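PDB 7D34: ATP-dependent Clp protease adapter protein CLPS1, chloroplastic from Arabidopsis thaliana, which serves as a small chloroplast adapter that modulates the ClpC chaperones and probably selects N-degron substrates for delivery to the plastid Clp protease. Local coordinates for residues R17-V20 with V21-M25; V33-A36 with V37-Q41; V53-Q56 with A57-E60; H62-Q65 with L66-N69. All coordinates share one frame; numbering follows the deposited sequence.

Interaction 1: R17-V20 with V21-M25; sequences REYV and VQVLM. With PHE (phenylalanine), chain D.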
loop_
_atom_site.group_PDB
_atom_site.type_symbol
_atom_site.label_atom_id
_atom_site.label_comp_id
_atom_site.label_asym_id
_atom_site.label_seq_id
_atom_site.Cartn_x
_atom_site.Cartn_y
_atom_site.Cartn_z
ATOM N N ARG A 17 16.747 4.540 2.921
ATOM C CA ARG A 17 15.477 4.576 3.642
ATOM C C ARG A 17 15.185 5.966 4.190
ATOM O O ARG A 17 14.071 6.466 4.056
ATOM C CB ARG A 17 15.450 3.552 4.777
ATOM C CG ARG A 17 15.679 2.098 4.355
ATOM C CD ARG A 17 15.976 1.265 5.588
ATOM N NE ARG A 17 14.719 0.912 6.267
ATOM C CZ ARG A 17 13.830 0.033 5.809
ATOM N NH1 ARG A 17 12.715 -0.195 6.495
ATOM N NH2 ARG A 17 14.055 -0.595 4.658
ATOM N N GLU A 18 16.183 6.617 4.781
ATOM C CA GLU A 18 15.956 7.915 5.407
ATOM C C GLU A 18 15.637 8.962 4.354
ATOM O O GLU A 18 14.794 9.831 4.581
ATOM C CB GLU A 18 17.162 8.383 6.243
ATOM C CG GLU A 18 16.860 9.730 6.912
ATOM C CD GLU A 18 17.997 10.277 7.763
ATOM O OE1 GLU A 18 19.156 9.839 7.555
ATOM O OE2 GLU A 18 17.718 11.117 8.653
ATOM N N TYR A 19 16.317 8.910 3.200
ATOM C CA TYR A 19 16.010 9.856 2.126
ATOM C C TYR A 19 14.570 9.710 1.644
ATOM O O TYR A 19 13.876 10.713 1.439
ATOM C CB TYR A 19 16.952 9.675 0.927
ATOM C CG TYR A 19 16.703 10.675 -0.188
ATOM C CD1 TYR A 19 16.972 12.017 0.005
ATOM C CD2 TYR A 19 16.160 10.275 -1.410
ATOM C CE1 TYR A 19 16.737 12.924 -0.999
ATOM C CE2 TYR A 19 15.917 11.154 -2.394
ATOM C CZ TYR A 19 16.207 12.482 -2.206
ATOM O OH TYR A 19 15.937 13.334 -3.244
ATOM N N VAL A 20 14.122 8.468 1.413
ATOM C CA VAL A 20 12.733 8.223 1.019
ATOM C C VAL A 20 11.787 8.924 1.987
ATOM O O VAL A 20 10.842 9.614 1.576
ATOM C CB VAL A 20 12.443 6.711 0.944
ATOM C CG1 VAL A 20 10.981 6.474 0.644
ATOM C CG2 VAL A 20 13.286 5.979 -0.096
ATOM N N VAL A 21 12.034 8.768 3.294
ATOM C CA VAL A 21 11.179 9.397 4.298
ATOM C C VAL A 21 11.214 10.912 4.177
ATOM O O VAL A 21 10.176 11.577 4.286
ATOM C CB VAL A 21 11.614 8.946 5.701
ATOM C CG1 VAL A 21 10.822 9.607 6.797
ATOM C CG2 VAL A 21 11.369 7.470 5.796
ATOM N N GLN A 22 12.406 11.490 3.998
ATOM C CA GLN A 22 12.502 12.948 3.901
ATOM C C GLN A 22 11.742 13.489 2.696
ATOM O O GLN A 22 11.077 14.528 2.788
ATOM C CB GLN A 22 13.963 13.388 3.869
ATOM C CG GLN A 22 14.702 13.059 5.141
ATOM C CD GLN A 22 16.208 13.215 5.041
ATOM O OE1 GLN A 22 16.764 13.348 3.960
ATOM N NE2 GLN A 22 16.873 13.225 6.191
ATOM N N VAL A 23 11.870 12.828 1.545
ATOM C CA VAL A 23 11.151 13.275 0.350
ATOM C C VAL A 23 9.644 13.238 0.592
ATOM O O VAL A 23 8.914 14.182 0.255
ATOM C CB VAL A 23 11.534 12.409 -0.859
ATOM C CG1 VAL A 23 10.684 12.785 -2.068
ATOM C CG2 VAL A 23 12.999 12.560 -1.209
ATOM N N LEU A 24 9.144 12.133 1.152
ATOM C CA LEU A 24 7.711 12.059 1.405
ATOM C C LEU A 24 7.259 13.236 2.254
ATOM O O LEU A 24 6.230 13.862 1.980
ATOM C CB LEU A 24 7.336 10.757 2.099
ATOM C CG LEU A 24 7.439 9.511 1.211
ATOM C CD1 LEU A 24 7.390 8.202 1.996
ATOM C CD2 LEU A 24 6.359 9.573 0.117
ATOM N N MET A 25 8.012 13.538 3.311
ATOM C CA MET A 25 7.643 14.657 4.165
ATOM C C MET A 25 7.696 15.980 3.420
ATOM O O MET A 25 6.867 16.863 3.655
ATOM C CB MET A 25 8.584 14.745 5.365
ATOM C CG MET A 25 8.716 13.532 6.227
ATOM S SD MET A 25 7.548 13.603 7.551
ATOM C CE MET A 25 8.180 14.948 8.505
HETATM N N PHE D . 14.728 -0.338 -0.981
HETATM C CA PHE D . 15.539 0.843 -0.562
HETATM C C PHE D . 16.806 0.402 0.175
HETATM O O PHE D . 16.832 -0.667 0.799
HETATM C CB PHE D . 14.696 1.775 0.321
HETATM C CG PHE D . 13.365 2.165 -0.290
HETATM C CD1 PHE D . 13.307 2.798 -1.526
HETATM C CD2 PHE D . 12.173 1.906 0.376
HETATM C CE1 PHE D . 12.079 3.161 -2.089
HETATM C CE2 PHE D . 10.948 2.269 -0.178
HETATM C CZ PHE D . 10.903 2.900 -1.413
#
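Tyr19 and Val23, one helical turn apart, meet in a CH-pi contact. Val23 CG2 sits over one face of the phenol ring, displaced toward its rim, and comes within 3.4 Å of Tyr19 CZ. Tyr19 CG stands opposite its own amide nitrogen (chi1 -178°), which swings the ring forward over the valine; the far end is tied by a hydrogen bond from Tyr19 OH to Asn69 O. With an alanine here, Val23 CG2 would probably lose its aromatic cover and Asn69 O its hydroxyl partner. Among the purely aliphatic contacts, Val20 CG1 approaches Leu24 CD1 loosely at 4.2 Å.

Helix 17-27 is one wall of the ClpS pocket for the first residue of an N-degron, and both methyls of Val20 border the ring of the bound phenylalanine, Val20 CG2 closely, 3.5 Å from its CD1, and Val20 CG1 more loosely, 4.1 Å from its CZ. A beta-branched residue suits the spot, since it presents two methyls at once. Backbone hydrogen bonds carry the rest: Val21 N to Arg17 O, Gln22 N to Glu18 O, Val23 N to Tyr19 O (2.9 Å, 169°) and Leu24 N to Val20 O. Arg17 N, at the start of the helix, bonds the bound alanine.

Interaction 2: V33-A36 with V37-Q41; sequences VDNA and VNIMQ. With PHE (phenylalanine), chain D.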
loop_
_atom_site.group_PDB
_atom_site.type_symbol
_atom_site.label_atom_id
_atom_site.label_comp_id
_atom_site.label_asym_id
_atom_site.label_seq_id
_atom_site.Cartn_x
_atom_site.Cartn_y
_atom_site.Cartn_z
ATOM N N VAL A 33 6.068 12.148 10.022
ATOM C CA VAL A 33 7.192 11.231 9.933
ATOM C C VAL A 33 6.736 9.807 10.197
ATOM O O VAL A 33 7.317 8.860 9.659
ATOM C CB VAL A 33 8.300 11.673 10.891
ATOM C CG1 VAL A 33 7.893 11.443 12.284
ATOM C CG2 VAL A 33 9.552 10.938 10.628
ATOM N N ASP A 34 5.724 9.633 11.051
ATOM C CA ASP A 34 5.173 8.308 11.337
ATOM C C ASP A 34 4.578 7.669 10.081
ATOM O O ASP A 34 4.835 6.491 9.789
ATOM C CB ASP A 34 4.124 8.437 12.452
ATOM C CG ASP A 34 4.591 9.341 13.590
ATOM O OD1 ASP A 34 5.212 8.815 14.537
ATOM O OD2 ASP A 34 4.371 10.567 13.519
ATOM N N ASN A 35 3.747 8.424 9.354
ATOM C CA ASN A 35 3.162 7.932 8.112
ATOM C C ASN A 35 4.247 7.677 7.079
ATOM O O ASN A 35 4.199 6.671 6.367
ATOM C CB ASN A 35 2.122 8.925 7.590
ATOM C CG ASN A 35 1.298 8.352 6.480
ATOM O OD1 ASN A 35 1.226 7.132 6.358
ATOM N ND2 ASN A 35 0.649 9.217 5.667
ATOM N N ALA A 36 5.260 8.558 7.010
ATOM C CA ALA A 36 6.303 8.425 5.988
ATOM C C ALA A 36 7.117 7.151 6.156
ATOM O O ALA A 36 7.476 6.488 5.172
ATOM C CB ALA A 36 7.277 9.605 6.048
ATOM N N VAL A 37 7.475 6.835 7.397
ATOM C CA VAL A 37 8.254 5.631 7.628
ATOM C C VAL A 37 7.420 4.415 7.278
ATOM O O VAL A 37 7.951 3.421 6.777
ATOM C CB VAL A 37 8.764 5.544 9.081
ATOM C CG1 VAL A 37 9.899 6.556 9.309
ATOM C CG2 VAL A 37 7.607 5.665 10.109
ATOM N N ASN A 38 6.100 4.458 7.557
ATOM C CA ASN A 38 5.222 3.337 7.200
ATOM C C ASN A 38 5.214 3.109 5.701
ATOM O O ASN A 38 5.333 1.971 5.234
ATOM C CB ASN A 38 3.768 3.548 7.672
ATOM C CG ASN A 38 3.568 3.190 9.139
ATOM O OD1 ASN A 38 4.551 3.029 9.851
ATOM N ND2 ASN A 38 2.309 3.061 9.598
ATOM N N ILE A 39 5.038 4.189 4.938
ATOM C CA ILE A 39 4.995 4.106 3.483
ATOM C C ILE A 39 6.314 3.554 2.959
ATOM O O ILE A 39 6.343 2.638 2.139
ATOM C CB ILE A 39 4.656 5.485 2.876
ATOM C CG1 ILE A 39 3.286 5.968 3.373
ATOM C CG2 ILE A 39 4.600 5.437 1.341
ATOM C CD1 ILE A 39 2.851 7.386 2.976
ATOM N N MET A 40 7.426 4.122 3.394
ATOM C CA MET A 40 8.719 3.590 2.996
ATOM C C MET A 40 8.867 2.100 3.343
ATOM O O MET A 40 9.257 1.290 2.485
ATOM C CB MET A 40 9.783 4.445 3.648
ATOM C CG MET A 40 11.163 3.938 3.343
ATOM S SD MET A 40 11.873 2.644 4.389
ATOM C CE MET A 40 11.894 3.420 5.979
ATOM N N GLN A 41 8.510 1.724 4.584
ATOM C CA GLN A 41 8.561 0.326 5.016
ATOM C C GLN A 41 7.731 -0.561 4.084
ATOM O O GLN A 41 8.208 -1.589 3.586
ATOM C CB GLN A 41 8.067 0.226 6.463
ATOM C CG GLN A 41 9.188 0.403 7.515
ATOM C CD GLN A 41 8.663 0.702 8.886
ATOM O OE1 GLN A 41 7.465 0.661 9.112
ATOM N NE2 GLN A 41 9.560 1.030 9.814
HETATM N N PHE D . 14.728 -0.338 -0.981
HETATM C CA PHE D . 15.539 0.843 -0.562
HETATM C C PHE D . 16.806 0.402 0.175
HETATM O O PHE D . 16.832 -0.667 0.799
HETATM C CB PHE D . 14.696 1.775 0.321
HETATM C CG PHE D . 13.365 2.165 -0.290
HETATM C CD1 PHE D . 13.307 2.798 -1.526
HETATM C CD2 PHE D . 12.173 1.906 0.376
HETATM C CE1 PHE D . 12.079 3.161 -2.089
HETATM C CE2 PHE D . 10.948 2.269 -0.178
HETATM C CZ PHE D . 10.903 2.900 -1.413
#
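The first turns of helix 33-46, which lines the N-degron pocket across from helix 17-27, are built here by four successive backbone hydrogen bonds: Val37 N to Val33 O, Asn38 N to Asp34 O, Ile39 N to Asn35 O and Met40 N to Ala36 O. The last is nearly straight, 174° at the hydrogen and 3.0 Å between Met40 N and Ala36 O. On one side, Asn35 and Ile39 lean across each other, Asn35 CG being 4.0 Å from Ile39 CD1, while Ile39 also packs on Ala49 and Val51 of strand 48-54. Ala36, small enough for a close helix approach, meets Val21. Asn38 ND2 bonds Gln41 and Glu42 of the second subunit.

Met40 faces the ligand. With CG anti to the backbone N (chi1 178°), Met40 CG lies 3.7 Å from CD2 of the bound phenylalanine; bends farther out then direct Met40 SD, 4.1 Å from the same CD2. Met40 O is 3.3 Å from the ligand's CE2. The flexible, uncharged methionine chain, its CG methylene against the ring, is consistent with recognition largely by shape and apolar contact, with a backbone carbonyl beside the ring, leaving the ligand's amino group to Asn11 and Asp12, with His44 also hydrogen-bonded to the ligand.

Interaction 3: V53-Q56 with A57-E60; sequences VCAQ and ADAE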
loop_
_atom_site.group_PDB
_atom_site.type_symbol
_atom_site.label_atom_id
_atom_site.label_comp_id
_atom_site.label_asym_id
_atom_site.label_seq_id
_atom_site.Cartn_x
_atom_site.Cartn_y
_atom_site.Cartn_z
ATOM N N VAL A 53 -4.351 9.298 -1.218
ATOM C CA VAL A 53 -5.480 9.236 -2.132
ATOM C C VAL A 53 -6.014 10.658 -2.244
ATOM O O VAL A 53 -6.320 11.297 -1.231
ATOM C CB VAL A 53 -6.562 8.252 -1.646
ATOM C CG1 VAL A 53 -7.701 8.187 -2.676
ATOM C CG2 VAL A 53 -5.970 6.853 -1.379
ATOM N N CYS A 54 -6.125 11.151 -3.473
ATOM C CA CYS A 54 -6.478 12.540 -3.724
ATOM C C CYS A 54 -7.056 12.621 -5.131
ATOM O O CYS A 54 -7.071 11.640 -5.882
ATOM C CB CYS A 54 -5.273 13.483 -3.580
ATOM S SG CYS A 54 -3.755 12.902 -4.331
ATOM N N ALA A 55 -7.528 13.814 -5.476
ATOM C CA ALA A 55 -7.941 14.128 -6.833
ATOM C C ALA A 55 -6.855 13.823 -7.853
ATOM O O ALA A 55 -5.665 13.816 -7.540
ATOM C CB ALA A 55 -8.327 15.599 -6.901
ATOM N N GLN A 56 -7.294 13.628 -9.101
ATOM C CA GLN A 56 -6.405 13.212 -10.182
ATOM C C GLN A 56 -5.314 14.248 -10.433
ATOM O O GLN A 56 -4.131 13.907 -10.540
ATOM C CB GLN A 56 -7.231 12.967 -11.449
ATOM C CG GLN A 56 -6.454 12.365 -12.617
ATOM C CD GLN A 56 -7.339 12.180 -13.853
ATOM O OE1 GLN A 56 -8.509 12.579 -13.873
ATOM N NE2 GLN A 56 -6.779 11.575 -14.887
ATOM N N ALA A 57 -5.697 15.520 -10.552
ATOM C CA ALA A 57 -4.707 16.562 -10.791
ATOM C C ALA A 57 -3.669 16.577 -9.682
ATOM O O ALA A 57 -2.462 16.656 -9.944
ATOM C CB ALA A 57 -5.382 17.931 -10.896
ATOM N N ASP A 58 -4.134 16.525 -8.429
ATOM C CA ASP A 58 -3.230 16.509 -7.285
ATOM C C ASP A 58 -2.360 15.262 -7.285
ATOM O O ASP A 58 -1.164 15.334 -6.991
ATOM C CB ASP A 58 -4.029 16.597 -5.984
ATOM C CG ASP A 58 -4.744 17.926 -5.836
ATOM O OD1 ASP A 58 -5.706 18.148 -6.595
ATOM O OD2 ASP A 58 -4.334 18.762 -5.003
ATOM N N ALA A 59 -2.933 14.108 -7.629
ATOM C CA ALA A 59 -2.140 12.886 -7.663
ATOM C C ALA A 59 -0.999 13.024 -8.658
ATOM O O ALA A 59 0.144 12.658 -8.362
ATOM C CB ALA A 59 -3.029 11.691 -8.006
ATOM N N GLU A 60 -1.301 13.523 -9.855
ATOM C CA GLU A 60 -0.267 13.742 -10.858
ATOM C C GLU A 60 0.835 14.652 -10.322
ATOM O O GLU A 60 2.022 14.389 -10.544
ATOM C CB GLU A 60 -0.886 14.349 -12.126
ATOM C CG GLU A 60 -1.475 13.339 -13.129
ATOM C CD GLU A 60 -0.465 12.273 -13.554
ATOM O OE1 GLU A 60 0.730 12.621 -13.694
ATOM O OE2 GLU A 60 -0.847 11.092 -13.757
#
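This is a strand-to-helix turn at the protein surface, in which Cys54, late in strand 48-54, folds its side chain against Asp58 and Ala59 in the first turn of helix 56-68. Cys54 SG lies 3.6 Å from Ala59 N and 3.9 Å from Ala59 CB, a packing contact. The sulfur gets there through a chi1 of 44°, which turns it in toward the new helix. Alanine is a good fit opposite it, because Ala59 also lies against Tyr5 and Val7 of strand 5-10 and Val75 of strand 72-77, where a bulkier group would have to compete for space.

Ala55 is the N-cap. Its methyl brings no polar group to the cap, yet its carbonyl starts the helix: Ala59 N bonds Ala55 O at 2.7 Å, and Glu60 N bonds Gln56 O at 2.9 Å with a nearly straight hydrogen (171°). Asp58 turns its carboxylate back toward the cap, where Asp58 OD1 reaches 3.7 Å from Ala55 CB; an acidic residue in this first turn would probably be favoured by the positive end of the helix dipole. Strand, turn and helix form the first half of a beta-alpha-beta crossover, since strands 48-54 and 72-77 run parallel on either side of strand 5-10.

Interaction 4: H62-Q65 with L66-N69; sequences HCMQ and LRGN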
loop_
_atom_site.group_PDB
_atom_site.type_symbol
_atom_site.label_atom_id
_atom_site.label_comp_id
_atom_site.label_asym_id
_atom_site.label_seq_id
_atom_site.Cartn_x
_atom_site.Cartn_y
_atom_site.Cartn_z
ATOM N N HIS A 62 1.848 15.302 -7.158
ATOM C CA HIS A 62 2.658 14.637 -6.158
ATOM C C HIS A 62 3.524 13.550 -6.775
ATOM O O HIS A 62 4.688 13.391 -6.391
ATOM C CB HIS A 62 1.722 14.045 -5.117
ATOM C CG HIS A 62 0.943 15.073 -4.371
ATOM N ND1 HIS A 62 1.336 16.391 -4.314
ATOM C CD2 HIS A 62 -0.195 14.984 -3.647
ATOM C CE1 HIS A 62 0.476 17.071 -3.575
ATOM N NE2 HIS A 62 -0.467 16.241 -3.166
ATOM N N CYS A 63 2.988 12.803 -7.750
ATOM C CA CYS A 63 3.803 11.794 -8.429
ATOM C C CYS A 63 5.013 12.436 -9.092
ATOM O O CYS A 63 6.130 11.915 -9.000
ATOM C CB CYS A 63 2.959 11.015 -9.453
ATOM S SG CYS A 63 3.856 9.857 -10.581
ATOM N N MET A 64 4.814 13.600 -9.715
ATOM C CA MET A 64 5.901 14.312 -10.383
ATOM C C MET A 64 6.904 14.847 -9.367
ATOM O O MET A 64 8.119 14.785 -9.585
ATOM C CB MET A 64 5.308 15.403 -11.276
ATOM C CG MET A 64 4.387 14.814 -12.345
ATOM S SD MET A 64 5.234 14.164 -13.790
ATOM C CE MET A 64 5.800 12.612 -13.156
ATOM N N GLN A 65 6.411 15.380 -8.250
ATOM C CA GLN A 65 7.293 15.879 -7.206
ATOM C C GLN A 65 8.163 14.757 -6.662
ATOM O O GLN A 65 9.375 14.931 -6.504
ATOM C CB GLN A 65 6.448 16.518 -6.106
ATOM C CG GLN A 65 5.951 17.922 -6.466
ATOM C CD GLN A 65 4.758 18.333 -5.619
ATOM O OE1 GLN A 65 4.178 17.504 -4.901
ATOM N NE2 GLN A 65 4.387 19.620 -5.687
ATOM N N LEU A 66 7.576 13.574 -6.455
ATOM C CA LEU A 66 8.346 12.402 -6.044
ATOM C C LEU A 66 9.421 12.052 -7.074
ATOM O O LEU A 66 10.607 11.907 -6.740
ATOM C CB LEU A 66 7.406 11.209 -5.809
ATOM C CG LEU A 66 6.374 11.353 -4.681
ATOM C CD1 LEU A 66 5.524 10.099 -4.601
ATOM C CD2 LEU A 66 7.048 11.671 -3.360
ATOM N N ARG A 67 9.005 11.862 -8.331
ATOM C CA ARG A 67 9.935 11.514 -9.397
ATOM C C ARG A 67 11.068 12.517 -9.501
ATOM O O ARG A 67 12.226 12.132 -9.706
ATOM C CB ARG A 67 9.186 11.438 -10.721
ATOM C CG ARG A 67 8.063 10.391 -10.780
ATOM C CD ARG A 67 7.586 10.197 -12.198
ATOM N NE ARG A 67 6.675 9.055 -12.336
ATOM C CZ ARG A 67 5.708 8.984 -13.250
ATOM N NH1 ARG A 67 4.934 7.913 -13.326
ATOM N NH2 ARG A 67 5.509 9.998 -14.086
ATOM N N GLY A 68 10.756 13.810 -9.369
ATOM C CA GLY A 68 11.794 14.817 -9.493
ATOM C C GLY A 68 12.781 14.761 -8.345
ATOM O O GLY A 68 13.933 15.181 -8.482
ATOM N N ASN A 69 12.359 14.229 -7.206
ATOM C CA ASN A 69 13.253 14.034 -6.076
ATOM C C ASN A 69 13.893 12.653 -6.081
ATOM O O ASN A 69 14.508 12.275 -5.086
ATOM C CB ASN A 69 12.491 14.264 -4.768
ATOM C CG ASN A 69 12.320 15.739 -4.432
ATOM O OD1 ASN A 69 13.216 16.370 -3.889
ATOM N ND2 ASN A 69 11.192 16.307 -4.839
#
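Cys63 and Arg67 face each other across the last full turn of helix 56-68, which ends where Asn69 leaves helical geometry and the chain turns toward strand 72-77. The packed side of the turn belongs to Leu66 and Cys63. Leu66 CG is pressed to 3.1 Å from His62 O, and the branched side chain reaches Val27 of helix 17-27, Leu71 and Ser73, as suits a leucine facing the core. Cys63 touches Ser73 and Val75, and its compact sulfur lies over the centre of one face of the guanidinium of the exposed Arg67, SG 3.4 Å from Arg67 CZ. Arg67 CG anti to the carbonyl carbon (chi1 -61°) sends the extended chain back along the helix, over Cys63, and NH1 is held by Ser73 O. From partly exposed Gln65 a bond reaches in to the buried His62 ring: His62 ND1 donates to Gln65 OE1 at 3.1 Å, tying down the imidazole.

The solvent side is looser. Met64 and Gly68 are exposed and joined through the backbone, Gly68 N bonding Met64 O at 2.8 Å. At the helix end Asn69 ND2 (2.8 Å, 164°) and Asn69 N (3.1 Å, 138°) both donate to Gln65 O, while Asn69 OD1 receives Lys26 NZ. A leucine in its place, lacking both polar atoms, would probably loosen the helix end and leave Lys26 without this partner. The two donors approach Gln65 O from opposite faces of its carbonyl plane, Asn69 ND2 standing well above that plane.

In the fold
From the N terminus, strand 5-10 leads to helix 17-27, where interaction 1 spans a turn, and then to helix 33-46 with interaction 2. Interaction 3 follows where strand 48-54 passes into helix 56-68, and interaction 4 lies at that helix's far end. All four are local and in series; none nests in or crosses another, and none closes a long loop. Interactions 1 and 2 touch, Val21 against Ala36 and Arg17 against Met40, and both reach the bound phenylalanine. Interactions 1 and 4 join through Tyr19 and Asn69 and through Val23 and Leu66. Interactions 3 and 4 share helix 56-68, whereas interactions 2 and 3 lie about 20 Å apart between centres.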